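Local coordinates for adenylation domain (Streptomyces sp., PDB 5N9W), which is an adenylation domain of the ANL superfamily, built from a large AMP-binding enzyme region and a C-terminal domain, at residues 67-72 against 115-120; 362-367 against 402-407. All coordinates share one frame; numbering follows the deposited sequence.

Interaction 1. Residues 67-72 against 115-120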
loop_
_atom_site.group_PDB
_atom_site.type_symbol
_atom_site.label_atom_id
_atom_site.label_comp_id
_atom_site.label_asym_id
_atom_site.label_seq_id
_atom_site.Cartn_x
_atom_site.Cartn_y
_atom_site.Cartn_z
ATOM N N LYS A 67 27.094 5.341 -3.759
ATOM C CA LYS A 67 26.064 5.981 -2.960
ATOM C C LYS A 67 25.236 6.975 -3.748
ATOM O O LYS A 67 25.766 7.827 -4.453
ATOM C CB LYS A 67 26.721 6.678 -1.775
ATOM C CG LYS A 67 25.830 7.584 -0.977
ATOM C CD LYS A 67 26.681 8.538 -0.177
ATOM C CE LYS A 67 25.990 8.953 1.090
ATOM N NZ LYS A 67 26.289 10.369 1.384
ATOM N N GLY A 68 23.922 6.883 -3.615
ATOM C CA GLY A 68 23.039 7.789 -4.326
ATOM C C GLY A 68 22.595 7.228 -5.658
ATOM O O GLY A 68 21.813 7.845 -6.361
ATOM N N ASP A 69 23.099 6.062 -6.023
ATOM C CA ASP A 69 22.637 5.411 -7.236
ATOM C C ASP A 69 21.374 4.612 -6.942
ATOM O O ASP A 69 20.969 4.485 -5.788
ATOM C CB ASP A 69 23.709 4.490 -7.808
ATOM C CG ASP A 69 24.828 5.235 -8.520
ATOM O OD1 ASP A 69 24.869 6.488 -8.517
ATOM O OD2 ASP A 69 25.694 4.529 -9.069
ATOM N N ARG A 70 20.739 4.071 -7.973
ATOM C CA ARG A 70 19.587 3.227 -7.730
ATOM C C ARG A 70 19.730 1.898 -8.404
ATOM O O ARG A 70 20.344 1.779 -9.452
ATOM C CB ARG A 70 18.292 3.899 -8.181
ATOM C CG ARG A 70 18.478 5.040 -9.122
ATOM C CD ARG A 70 17.907 6.319 -8.586
ATOM N NE ARG A 70 17.555 7.182 -9.703
ATOM C CZ ARG A 70 17.196 8.449 -9.580
ATOM N NH1 ARG A 70 17.164 9.013 -8.379
ATOM N NH2 ARG A 70 16.886 9.149 -10.654
ATOM N N VAL A 71 19.153 0.887 -7.782
ATOM C CA VAL A 71 19.328 -0.467 -8.228
ATOM C C VAL A 71 17.979 -1.131 -8.370
ATOM O O VAL A 71 17.181 -1.134 -7.436
ATOM C CB VAL A 71 20.179 -1.272 -7.241
ATOM C CG1 VAL A 71 20.461 -2.627 -7.810
ATOM C CG2 VAL A 71 21.474 -0.533 -6.927
ATOM N N ALA A 72 17.710 -1.707 -9.527
ATOM C CA ALA A 72 16.474 -2.448 -9.669
ATOM C C ALA A 72 16.556 -3.745 -8.870
ATOM O O ALA A 72 17.608 -4.382 -8.804
ATOM C CB ALA A 72 16.174 -2.728 -11.135
ATOM N N GLN A 115 16.541 5.208 -14.272
ATOM C CA GLN A 115 17.963 5.335 -14.578
ATOM C C GLN A 115 18.786 4.487 -13.616
ATOM O O GLN A 115 19.727 4.967 -13.002
ATOM C CB GLN A 115 18.419 6.799 -14.508
ATOM C CG GLN A 115 17.559 7.788 -15.271
ATOM C CD GLN A 115 17.675 9.198 -14.726
ATOM O OE1 GLN A 115 16.953 9.583 -13.806
ATOM N NE2 GLN A 115 18.579 9.979 -15.293
ATOM N N VAL A 116 18.407 3.227 -13.470
ATOM C CA VAL A 116 19.103 2.351 -12.561
ATOM C C VAL A 116 20.447 1.915 -13.139
ATOM O O VAL A 116 20.583 1.707 -14.341
ATOM C CB VAL A 116 18.251 1.125 -12.210
ATOM C CG1 VAL A 116 16.962 1.564 -11.555
ATOM C CG2 VAL A 116 17.979 0.281 -13.425
ATOM N N VAL A 117 21.438 1.797 -12.262
ATOM C CA VAL A 117 22.791 1.444 -12.662
ATOM C C VAL A 117 23.071 -0.047 -12.529
ATOM O O VAL A 117 24.064 -0.529 -13.046
ATOM C CB VAL A 117 23.831 2.214 -11.845
ATOM C CG1 VAL A 117 23.561 3.701 -11.925
ATOM C CG2 VAL A 117 23.807 1.763 -10.401
ATOM N N ALA A 118 22.199 -0.778 -11.842
ATOM C CA ALA A 118 22.313 -2.232 -11.787
ATOM C C ALA A 118 20.965 -2.885 -11.534
ATOM O O ALA A 118 20.030 -2.243 -11.106
ATOM C CB ALA A 118 23.297 -2.655 -10.711
ATOM N N LEU A 119 20.910 -4.176 -11.697
ATOM C CA LEU A 119 19.747 -4.928 -11.357
ATOM C C LEU A 119 20.131 -6.072 -10.458
ATOM O O LEU A 119 21.132 -6.669 -10.656
ATOM C CB LEU A 119 19.100 -5.479 -12.614
ATOM C CG LEU A 119 18.058 -6.544 -12.434
ATOM C CD1 LEU A 119 16.786 -5.931 -11.969
ATOM C CD2 LEU A 119 17.824 -7.156 -13.769
ATOM N N VAL A 120 19.318 -6.377 -9.467
ATOM C CA VAL A 120 19.500 -7.594 -8.709
ATOM C C VAL A 120 18.313 -8.480 -8.939
ATOM O O VAL A 120 17.247 -8.059 -8.689
ATOM C CB VAL A 120 19.643 -7.288 -7.241
ATOM C CG1 VAL A 120 19.969 -8.543 -6.487
ATOM C CG2 VAL A 120 20.715 -6.266 -7.044
#

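Interaction 2. Residues 362-367 against 402-407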
loop_
_atom_site.group_PDB
_atom_site.type_symbol
_atom_site.label_atom_id
_atom_site.label_comp_id
_atom_site.label_asym_id
_atom_site.label_seq_id
_atom_site.Cartn_x
_atom_site.Cartn_y
_atom_site.Cartn_z
ATOM N N GLY A 362 -13.264 18.756 1.514
ATOM C CA GLY A 362 -12.153 19.546 1.042
ATOM C C GLY A 362 -11.028 18.603 0.695
ATOM O O GLY A 362 -11.067 17.431 1.068
ATOM N N GLU A 363 -10.043 19.106 -0.036
ATOM C CA GLU A 363 -8.861 18.336 -0.356
ATOM C C GLU A 363 -7.915 18.330 0.833
ATOM O O GLU A 363 -7.587 19.379 1.389
ATOM C CB GLU A 363 -8.157 18.904 -1.587
ATOM C CG GLU A 363 -7.177 17.923 -2.224
ATOM C CD GLU A 363 -6.322 18.544 -3.300
ATOM O OE1 GLU A 363 -6.205 19.781 -3.339
ATOM O OE2 GLU A 363 -5.757 17.775 -4.092
ATOM N N LEU A 364 -7.477 17.141 1.225
ATOM C CA LEU A 364 -6.522 17.037 2.313
ATOM C C LEU A 364 -5.121 17.431 1.849
ATOM O O LEU A 364 -4.613 16.912 0.855
ATOM C CB LEU A 364 -6.518 15.619 2.885
ATOM C CG LEU A 364 -5.474 15.259 3.942
ATOM C CD1 LEU A 364 -5.600 16.134 5.172
ATOM C CD2 LEU A 364 -5.631 13.810 4.299
ATOM N N TRP A 365 -4.506 18.372 2.554
ATOM C CA TRP A 365 -3.118 18.722 2.290
ATOM C C TRP A 365 -2.238 18.251 3.450
ATOM O O TRP A 365 -2.630 18.349 4.596
ATOM C CB TRP A 365 -2.961 20.225 2.080
ATOM C CG TRP A 365 -3.474 20.721 0.767
ATOM C CD1 TRP A 365 -4.303 20.064 -0.100
ATOM C CD2 TRP A 365 -3.197 21.996 0.165
ATOM N NE1 TRP A 365 -4.560 20.854 -1.199
ATOM C CE2 TRP A 365 -3.893 22.044 -1.059
ATOM C CE3 TRP A 365 -2.433 23.102 0.546
ATOM C CZ2 TRP A 365 -3.841 23.152 -1.902
ATOM C CZ3 TRP A 365 -2.379 24.192 -0.287
ATOM C CH2 TRP A 365 -3.075 24.214 -1.497
ATOM N N LEU A 366 -1.052 17.732 3.144
ATOM C CA LEU A 366 -0.185 17.163 4.179
ATOM C C LEU A 366 1.253 17.692 4.133
ATOM O O LEU A 366 1.957 17.516 3.154
ATOM C CB LEU A 366 -0.195 15.637 4.075
ATOM C CG LEU A 366 -1.499 14.933 4.471
ATOM C CD1 LEU A 366 -1.497 13.489 4.027
ATOM C CD2 LEU A 366 -1.758 15.044 5.976
ATOM N N ALA A 367 1.675 18.349 5.205
ATOM C CA ALA A 367 3.068 18.759 5.363
ATOM C C ALA A 367 3.798 17.984 6.482
ATOM O O ALA A 367 3.212 17.650 7.499
ATOM C CB ALA A 367 3.139 20.229 5.645
ATOM N N TYR A 402 1.687 18.451 0.279
ATOM C CA TYR A 402 1.351 17.591 -0.841
ATOM C C TYR A 402 -0.162 17.564 -0.961
ATOM O O TYR A 402 -0.878 17.516 0.053
ATOM C CB TYR A 402 1.906 16.182 -0.670
ATOM C CG TYR A 402 1.334 15.200 -1.663
ATOM C CD1 TYR A 402 1.832 15.108 -2.964
ATOM C CD2 TYR A 402 0.289 14.376 -1.297
ATOM C CE1 TYR A 402 1.299 14.220 -3.856
ATOM C CE2 TYR A 402 -0.242 13.499 -2.156
ATOM C CZ TYR A 402 0.249 13.405 -3.433
ATOM O OH TYR A 402 -0.344 12.477 -4.261
ATOM N N HIS A 403 -0.636 17.604 -2.200
ATOM C CA HIS A 403 -2.051 17.620 -2.502
ATOM C C HIS A 403 -2.522 16.213 -2.809
ATOM O O HIS A 403 -2.287 15.694 -3.902
ATOM C CB HIS A 403 -2.350 18.532 -3.702
ATOM C CG HIS A 403 -1.889 19.942 -3.534
ATOM N ND1 HIS A 403 -0.830 20.293 -2.731
ATOM C CD2 HIS A 403 -2.341 21.093 -4.079
ATOM C CE1 HIS A 403 -0.655 21.600 -2.775
ATOM N NE2 HIS A 403 -1.557 22.107 -3.591
ATOM N N SER A 404 -3.199 15.611 -1.845
ATOM C CA SER A 404 -3.691 14.243 -1.960
ATOM C C SER A 404 -4.586 13.979 -3.170
ATOM O O SER A 404 -4.531 12.911 -3.766
ATOM C CB SER A 404 -4.456 13.877 -0.688
ATOM O OG SER A 404 -5.049 15.041 -0.129
ATOM N N GLY A 405 -5.431 14.940 -3.513
ATOM C CA GLY A 405 -6.458 14.695 -4.503
ATOM C C GLY A 405 -7.555 13.832 -3.905
ATOM O O GLY A 405 -8.321 13.192 -4.629
ATOM N N ASP A 406 -7.607 13.809 -2.571
ATOM C CA ASP A 406 -8.629 13.086 -1.815
ATOM C C ASP A 406 -9.513 14.051 -1.056
ATOM O O ASP A 406 -9.051 15.073 -0.566
ATOM C CB ASP A 406 -7.997 12.108 -0.819
ATOM C CG ASP A 406 -7.499 10.849 -1.473
ATOM O OD1 ASP A 406 -8.276 10.226 -2.220
ATOM O OD2 ASP A 406 -6.331 10.486 -1.249
ATOM N N LEU A 407 -10.782 13.709 -0.921
ATOM C CA LEU A 407 -11.693 14.567 -0.193
ATOM C C LEU A 407 -11.952 13.999 1.180
ATOM O O LEU A 407 -12.194 12.807 1.330
ATOM C CB LEU A 407 -13.009 14.739 -0.962
ATOM C CG LEU A 407 -12.829 15.483 -2.287
ATOM C CD1 LEU A 407 -14.039 15.376 -3.173
ATOM C CD2 LEU A 407 -12.489 16.924 -2.000
#

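Interaction 1. Residues 67-72 against 115-120
V120 N donates to A72 O at 2.7 Å and A72 N to A118 O at 2.9 Å, so that A72 uses both of its backbone polar atoms on the neighbouring strand. These bonds join strands 70-74 and 118-121, the two central strands of a four-stranded parallel sheet within the AMP-binding region; V71 turns its own backbone the other way, to A94 and V96 of strand 94-97. The short strand segments are twisted against each other by 44°. Just before the paired part, V117 N reaches R70 O at 3.0 Å and fastens the loop that follows helix 104-114.

That helix ends in a Schellman motif with Q115 at positive phi. R70 bends at chi2 (-121°) and runs alongside Q115, pointing the same way, which brings the edge of its guanidinium to the amide; NH2 meets Q115 OE1 in the guanidinium plane, although the amide plane is turned 60° and the bond is weak. The firmer partner of R70 is S114 O at the end of the helix, which receives NE.

Packing fills in on both faces of the pair. On one, V71 CG1, anti to its own N, lies 3.7 Å from V120 CG2 and also touches the methyl of A118. The other face takes A72, whose CB is approached by L119 CD1 and, less closely, by V116 CG2; V111 of helix 104-114 covers A72 and V116 there. At the loop end, the side chains of D69 and V117 cross at about a right angle, with D69 OD2 3.6 Å from V117 CG2 and 3.7 Å from V117 CG1.

Interaction 2. Residues 362-367 against 402-407
The indole of W365 and the imidazole of H403 lie side by side and point the same way, forming an offset stack with centroids 3.8 Å apart and planes inclined by 26°. H403 NE2 sits over the rim of one indole face, 3.0 Å from W365 CZ2, while W365 CE2 lies over the centre of the imidazole. The indole is held in its rotation by E363, two residues earlier on the same strand: W365 NE1 donates to E363 OE1 at 2.9 Å, in the plane of the indole but from above that of the carboxylate. E363 reaches this position because CG is anti to the backbone N (chi1 -162°) and the chain stays extended beyond it. Its carboxylate stands almost perpendicular to the H403 ring, and OE2 takes a weak bond from G405 N.

The three side chains share one face of an antiparallel pair in a mixed sheet, with E363 opposite L407 and W365 opposite H403 as non-hydrogen-bonded pairs. Between them the register shifts by two residues, a beta bulge in which G405 has positive phi. L364 N bonds to D406 O at 3.2 Å within the bulge, and past the W365–H403 pair L366 and Y402 exchange two backbone bonds, L366 N to Y402 O and Y402 N to L366 O.

L366 and Y402 project to the opposite face, where the phenol ring of Y402 leads away from strand 362-367 to meet F386. Within the bulge, D406 directs its carboxylate out of the pair, with OD1 in a salt bridge to R421 and OD2 bonded to Y311 OH. The end of the L407 side chain turns toward G362, its CD2 3.4 Å from G362 O.

From the N terminus, the chain first passes through 67-72, then helix 79-90, strand 94-97 and helix 104-114 before 115-120 returns beside it; interaction 1 thus closes a loop of 42 intervening residues and brings together the middle strands of a parallel sheet. More than 240 residues later, interaction 2 closes a shorter excursion of 34 residues containing helix 379-385 and strand 386-387, and ties two antiparallel neighbours into a larger mixed sheet. The two loops follow in series, neither enclosing nor crossing the other. They lie in different sheets, with centres 32 Å apart and nearest atoms about 17 Å apart, and make no direct contact.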